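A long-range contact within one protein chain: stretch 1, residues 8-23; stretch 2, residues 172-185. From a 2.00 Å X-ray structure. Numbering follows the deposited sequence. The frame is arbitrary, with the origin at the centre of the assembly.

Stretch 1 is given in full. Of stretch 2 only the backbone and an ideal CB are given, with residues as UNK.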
# COMPACT_ATOMS: atom_id res chain seq x y z
N SER A 8 -10.31 8.96 -5.08
CA SER A 8 -10.16 8.31 -3.79
C SER A 8 -9.04 7.30 -3.93
O SER A 8 -8.65 6.93 -5.04
CB SER A 8 -11.46 7.61 -3.34
OG SER A 8 -11.76 6.53 -4.21
N ILE A 9 -8.51 6.84 -2.79
CA ILE A 9 -7.46 5.82 -2.85
C ILE A 9 -7.99 4.53 -3.49
O ILE A 9 -7.29 3.87 -4.26
CB ILE A 9 -6.91 5.54 -1.44
CG1 ILE A 9 -6.13 6.75 -0.91
CG2 ILE A 9 -6.05 4.29 -1.50
CD1 ILE A 9 -4.72 6.86 -1.51
N GLN A 10 -9.22 4.13 -3.17
CA GLN A 10 -9.75 2.92 -3.79
C GLN A 10 -9.74 3.03 -5.31
O GLN A 10 -9.20 2.17 -6.01
CB GLN A 10 -11.17 2.62 -3.30
CG GLN A 10 -11.65 1.23 -3.77
CD GLN A 10 -12.94 0.79 -3.10
OE1 GLN A 10 -13.05 0.81 -1.88
NE2 GLN A 10 -13.91 0.38 -3.91
N GLU A 11 -10.32 4.12 -5.83
CA GLU A 11 -10.37 4.36 -7.27
C GLU A 11 -8.98 4.34 -7.90
O GLU A 11 -8.75 3.75 -8.97
CB GLU A 11 -11.06 5.71 -7.50
CG GLU A 11 -11.23 6.14 -8.94
CD GLU A 11 -11.93 7.48 -9.07
OE1 GLU A 11 -11.77 8.14 -10.12
OE2 GLU A 11 -12.65 7.88 -8.13
N LYS A 12 -8.02 4.98 -7.24
CA LYS A 12 -6.68 5.05 -7.81
C LYS A 12 -6.04 3.67 -7.86
O LYS A 12 -5.45 3.28 -8.87
CB LYS A 12 -5.85 6.03 -6.98
CG LYS A 12 -4.45 6.19 -7.46
CD LYS A 12 -4.38 6.93 -8.77
CE LYS A 12 -2.89 7.18 -9.11
NZ LYS A 12 -2.71 7.35 -10.59
N ILE A 13 -6.16 2.90 -6.78
CA ILE A 13 -5.55 1.58 -6.75
C ILE A 13 -6.24 0.60 -7.69
O ILE A 13 -5.62 -0.36 -8.15
CB ILE A 13 -5.54 1.02 -5.31
CG1 ILE A 13 -4.91 2.05 -4.34
CG2 ILE A 13 -4.84 -0.32 -5.27
CD1 ILE A 13 -3.44 2.41 -4.63
N LEU A 14 -7.54 0.80 -7.97
CA LEU A 14 -8.20 -0.09 -8.90
C LEU A 14 -7.74 0.11 -10.34
O LEU A 14 -8.12 -0.69 -11.19
CB LEU A 14 -9.73 0.06 -8.87
CG LEU A 14 -10.44 -0.44 -7.60
CD1 LEU A 14 -11.95 -0.27 -7.75
CD2 LEU A 14 -10.11 -1.88 -7.33
N THR A 15 -6.97 1.18 -10.64
CA THR A 15 -6.34 1.30 -11.95
C THR A 15 -5.10 0.41 -12.09
O THR A 15 -4.64 0.19 -13.21
CB THR A 15 -5.96 2.76 -12.23
OG1 THR A 15 -4.81 3.14 -11.46
CG2 THR A 15 -7.12 3.72 -11.89
N ALA A 16 -4.57 -0.14 -10.99
CA ALA A 16 -3.41 -1.02 -11.10
C ALA A 16 -3.79 -2.29 -11.86
O ALA A 16 -4.97 -2.60 -12.04
CB ALA A 16 -2.86 -1.38 -9.73
N ARG A 17 -2.78 -3.03 -12.30
CA ARG A 17 -2.98 -4.29 -13.00
C ARG A 17 -2.41 -5.46 -12.22
O ARG A 17 -1.48 -5.28 -11.43
CB ARG A 17 -2.31 -4.26 -14.38
CG ARG A 17 -2.79 -3.10 -15.22
CD ARG A 17 -2.06 -3.03 -16.54
NE ARG A 17 -2.43 -1.82 -17.26
CZ ARG A 17 -1.76 -1.31 -18.29
NH1 ARG A 17 -0.66 -1.91 -18.73
NH2 ARG A 17 -2.20 -0.20 -18.87
N PRO A 18 -2.95 -6.67 -12.42
CA PRO A 18 -2.35 -7.85 -11.78
C PRO A 18 -0.85 -7.93 -12.02
O PRO A 18 -0.36 -7.67 -13.11
CB PRO A 18 -3.07 -9.02 -12.46
CG PRO A 18 -4.42 -8.47 -12.77
CD PRO A 18 -4.17 -7.02 -13.16
N GLY A 19 -0.13 -8.31 -10.97
CA GLY A 19 1.31 -8.29 -10.97
C GLY A 19 1.93 -6.99 -10.48
O GLY A 19 3.12 -6.97 -10.18
N ASP A 20 1.17 -5.90 -10.43
CA ASP A 20 1.68 -4.65 -9.89
C ASP A 20 1.90 -4.78 -8.39
O ASP A 20 1.09 -5.37 -7.68
CB ASP A 20 0.71 -3.51 -10.17
CG ASP A 20 0.67 -3.13 -11.62
OD1 ASP A 20 1.47 -3.71 -12.38
OD2 ASP A 20 -0.16 -2.28 -12.00
N TYR A 21 3.02 -4.22 -7.90
CA TYR A 21 3.36 -4.35 -6.50
C TYR A 21 4.04 -3.07 -6.02
O TYR A 21 4.44 -2.22 -6.81
CB TYR A 21 4.25 -5.55 -6.24
CG TYR A 21 5.69 -5.33 -6.62
CD1 TYR A 21 6.64 -4.96 -5.68
CD2 TYR A 21 6.09 -5.48 -7.93
CE1 TYR A 21 7.97 -4.74 -6.06
CE2 TYR A 21 7.37 -5.27 -8.31
CZ TYR A 21 8.32 -4.91 -7.38
OH TYR A 21 9.62 -4.72 -7.80
N ALA A 22 4.13 -2.93 -4.69
CA ALA A 22 4.88 -1.84 -4.08
C ALA A 22 5.24 -2.20 -2.64
O ALA A 22 4.51 -2.94 -1.97
CB ALA A 22 4.08 -0.54 -4.13
N VAL A 23 6.39 -1.71 -2.18
CA VAL A 23 6.89 -1.98 -0.84
C VAL A 23 6.93 -0.65 -0.10
O VAL A 23 7.61 0.29 -0.53
CB VAL A 23 8.28 -2.65 -0.85
CG1 VAL A 23 8.77 -2.92 0.57
CG2 VAL A 23 8.24 -3.96 -1.64
N UNK A 172 -0.95 14.23 2.79
CA UNK A 172 -0.45 14.61 1.47
C UNK A 172 0.16 13.37 0.84
O UNK A 172 1.05 12.74 1.43
CB UNK A 172 0.57 15.75 1.55
N UNK A 173 -0.33 13.01 -0.34
CA UNK A 173 0.04 11.76 -1.01
C UNK A 173 0.58 12.11 -2.38
O UNK A 173 -0.04 12.90 -3.11
CB UNK A 173 -1.15 10.80 -1.12
N UNK A 174 1.70 11.50 -2.75
CA UNK A 174 2.33 11.78 -4.03
C UNK A 174 2.23 10.55 -4.92
O UNK A 174 2.49 9.43 -4.48
CB UNK A 174 3.79 12.20 -3.84
N UNK A 175 1.83 10.77 -6.17
CA UNK A 175 1.75 9.72 -7.17
C UNK A 175 2.56 10.12 -8.38
O UNK A 175 2.65 11.30 -8.73
CB UNK A 175 0.30 9.44 -7.56
N UNK A 176 3.13 9.11 -9.02
CA UNK A 176 3.85 9.28 -10.27
C UNK A 176 2.95 9.91 -11.31
O UNK A 176 1.75 9.63 -11.38
CB UNK A 176 4.39 7.94 -10.77
N UNK A 177 3.53 10.77 -12.14
CA UNK A 177 2.76 11.33 -13.24
C UNK A 177 2.42 10.27 -14.27
O UNK A 177 1.59 10.52 -15.16
CB UNK A 177 3.53 12.48 -13.90
N UNK A 178 3.05 9.11 -14.19
CA UNK A 178 2.79 7.99 -15.09
C UNK A 178 1.71 7.13 -14.44
O UNK A 178 1.97 6.46 -13.44
CB UNK A 178 4.06 7.18 -15.37
N UNK A 179 0.49 7.20 -14.98
CA UNK A 179 -0.64 6.48 -14.38
C UNK A 179 -0.43 4.97 -14.35
O UNK A 179 -1.15 4.27 -13.63
CB UNK A 179 -1.93 6.80 -15.15
N UNK A 180 0.54 4.46 -15.10
CA UNK A 180 0.83 3.04 -15.03
C UNK A 180 1.40 2.66 -13.67
O UNK A 180 1.37 1.49 -13.30
CB UNK A 180 1.80 2.64 -16.14
N UNK A 181 1.90 3.63 -12.90
CA UNK A 181 2.42 3.38 -11.57
C UNK A 181 1.36 3.86 -10.57
O UNK A 181 1.32 5.05 -10.23
CB UNK A 181 3.76 4.08 -11.35
N UNK A 182 0.53 2.93 -10.09
CA UNK A 182 -0.69 3.30 -9.40
C UNK A 182 -0.52 3.44 -7.89
O UNK A 182 -1.34 4.11 -7.25
CB UNK A 182 -1.78 2.26 -9.70
N UNK A 183 0.53 2.84 -7.32
CA UNK A 183 0.77 2.98 -5.89
C UNK A 183 1.43 4.31 -5.54
O UNK A 183 2.14 4.91 -6.36
CB UNK A 183 1.64 1.82 -5.39
N UNK A 184 1.22 4.80 -4.33
CA UNK A 184 1.82 6.08 -3.94
C UNK A 184 3.34 5.99 -3.88
O UNK A 184 3.92 4.93 -3.63
CB UNK A 184 1.27 6.53 -2.58
N UNK A 185 3.98 7.13 -4.14
CA UNK A 185 5.43 7.27 -3.98
C UNK A 185 5.83 7.65 -2.56
O UNK A 185 6.94 7.35 -2.12
CB UNK A 185 5.96 8.32 -4.96

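Position 172 lies in a strand that begins earlier in the chain, phi/psi -128/123, and nothing of stretch 1 lies near its ideal CB. Stretch 1 therefore sets no demand, and beta-branched, aromatic or other apolar residues would all suit the strand; the residue is Leu172, which makes no contact here.

At 173 the CA-to-CB bond points toward stretch 1, and the ideal CB is 5.3 Å from Ile9 CD1. The gap to this methyl group calls for an apolar side chain of medium size, Val, Leu or Ile. It is Ile173, whose CD1 packs 3.7 Å from Ile9 CD1.

Position 174 is out of reach of stretch 1, which leaves the choice open; Tyr174 occupies it.

At 175 the bond again points toward stretch 1, as the strand alternation predicts, and the ideal CB lies 4.2 Å from Lys12 CE. The aliphatic part of Lys12 and the end of Ile9 offer an apolar surface that Leu, Met or an aromatic residue could cover, whereas the nearby ammonium group would also tolerate an acid. The residue is Phe175. Lys12 CE sits over one face of its ring, 4.0 Å from the centroid in a CH-pi contact, while Ile9 CD1 approaches the ring edge, 4.1 Å from Phe175 CZ.

Positions 176, 177 and 178 meet no side chain of stretch 1, and small polar residues suit a chain leaving a strand for a turn. They are Ser176, Asn177 and Asn178; Asn178 OD1 accepts from the backbone N of 180, 3.0 Å away, within the turn that runs from 178 to 181.

At 179 the ideal CB is 4.7 Å from Lys12 NZ, so an acid is plausible, though any polar residue would do. Glu179 is found, but it makes no salt bridge with Lys12: Glu179 OE1 and OE2 each lie 6.2 Å from Lys12 NZ. Instead a water accepts from Lys12 NZ (2.6 Å) and donates to Glu179 O (2.7 Å).

Asp20 OD2 lies 6.7 Å from the ideal CB at 180, within range of a long side chain, favouring Lys or Arg. It is Arg180: NH1 donates to Asp20 OD2 at 2.9 Å in a salt bridge, supplemented by a weak bond from NH2 to Asp20 OD1 (3.3 Å). The guanidinium of Arg17 stacks on that of Arg180 despite the like charge.

At 181 the bond points away, and stretch 1 imposes nothing; Leu181 is there.

Position 182 is tight. Its ideal CB lies 3.6 Å from Thr15 OG1 and 3.8 Å from Ala16 CB, favouring a small residue. Ala182 fits, its methyl against that of Ala16.

At 183 the ideal CB is 3.6 Å from Ala22 CB, with Ile13 CD1 5.2 Å away, so a large apolar side chain could fill the space alongside. Phe183 does: Ala22 CB lies over one ring face, 3.9 Å from the centroid.

The angles at 184, -67/151, admit proline among others; Pro184 CD lies 4.5 Å from Ile13 CD1. Position 185 is out of reach and holds Leu185.

Stretch 2 (172-185) LIYFSNNERLAFPL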
# COMPACT_ATOMS: atom_id res chain seq x y z
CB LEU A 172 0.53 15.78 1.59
CG LEU A 172 0.72 16.66 0.35
CD1 LEU A 172 -0.56 17.06 -0.35
CD2 LEU A 172 1.51 17.90 0.76
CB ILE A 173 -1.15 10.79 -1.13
CG1 ILE A 173 -1.91 10.71 0.19
CG2 ILE A 173 -0.66 9.40 -1.53
CD1 ILE A 173 -2.90 9.57 0.31
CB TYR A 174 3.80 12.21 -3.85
CG TYR A 174 3.99 13.46 -3.01
CD1 TYR A 174 3.90 13.42 -1.62
CD2 TYR A 174 4.23 14.69 -3.61
CE1 TYR A 174 4.06 14.58 -0.85
CE2 TYR A 174 4.40 15.84 -2.85
CZ TYR A 174 4.31 15.79 -1.48
OH TYR A 174 4.46 16.97 -0.79
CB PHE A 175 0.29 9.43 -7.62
CG PHE A 175 -0.56 8.83 -6.55
CD1 PHE A 175 -0.56 7.47 -6.33
CD2 PHE A 175 -1.39 9.63 -5.77
CE1 PHE A 175 -1.38 6.90 -5.35
CE2 PHE A 175 -2.19 9.08 -4.79
CZ PHE A 175 -2.18 7.71 -4.58
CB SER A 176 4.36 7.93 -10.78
OG SER A 176 4.72 8.02 -12.16
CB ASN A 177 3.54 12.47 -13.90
CG ASN A 177 3.70 13.69 -12.98
OD1 ASN A 177 2.83 13.95 -12.16
ND2 ASN A 177 4.79 14.44 -13.13
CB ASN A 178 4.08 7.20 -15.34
CG ASN A 178 3.85 6.05 -16.28
OD1 ASN A 178 2.73 5.83 -16.72
ND2 ASN A 178 4.91 5.32 -16.61
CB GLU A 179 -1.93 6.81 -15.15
CG GLU A 179 -2.36 8.27 -14.91
CD GLU A 179 -3.33 8.82 -15.95
OE1 GLU A 179 -4.06 8.03 -16.60
OE2 GLU A 179 -3.35 10.06 -16.13
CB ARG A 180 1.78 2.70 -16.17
CG ARG A 180 2.14 1.27 -16.28
CD ARG A 180 1.00 0.45 -16.86
NE ARG A 180 1.34 -0.96 -16.71
CZ ARG A 180 1.08 -1.68 -15.63
NH1 ARG A 180 0.42 -1.14 -14.59
NH2 ARG A 180 1.46 -2.96 -15.60
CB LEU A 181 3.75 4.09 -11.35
CG LEU A 181 4.95 3.56 -12.12
CD1 LEU A 181 6.17 4.48 -11.87
CD2 LEU A 181 5.26 2.12 -11.73
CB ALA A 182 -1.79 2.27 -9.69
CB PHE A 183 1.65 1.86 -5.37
CG PHE A 183 0.98 0.53 -5.33
CD1 PHE A 183 0.18 0.19 -4.25
CD2 PHE A 183 1.17 -0.39 -6.33
CE1 PHE A 183 -0.42 -1.05 -4.18
CE2 PHE A 183 0.59 -1.63 -6.28
CZ PHE A 183 -0.22 -1.96 -5.19
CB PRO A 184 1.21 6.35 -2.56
CG PRO A 184 0.80 5.02 -2.06
CD PRO A 184 0.42 4.21 -3.25
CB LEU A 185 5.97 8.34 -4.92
CG LEU A 185 5.77 8.12 -6.41
CD1 LEU A 185 6.09 9.39 -7.18
CD2 LEU A 185 6.63 6.95 -6.86
O HOH W 1 0.07 7.50 -10.68
O HOH W 2 -3.09 5.20 -12.08
O HOH W 3 -2.30 1.09 -14.39
O HOH W 4 0.83 0.04 -10.39
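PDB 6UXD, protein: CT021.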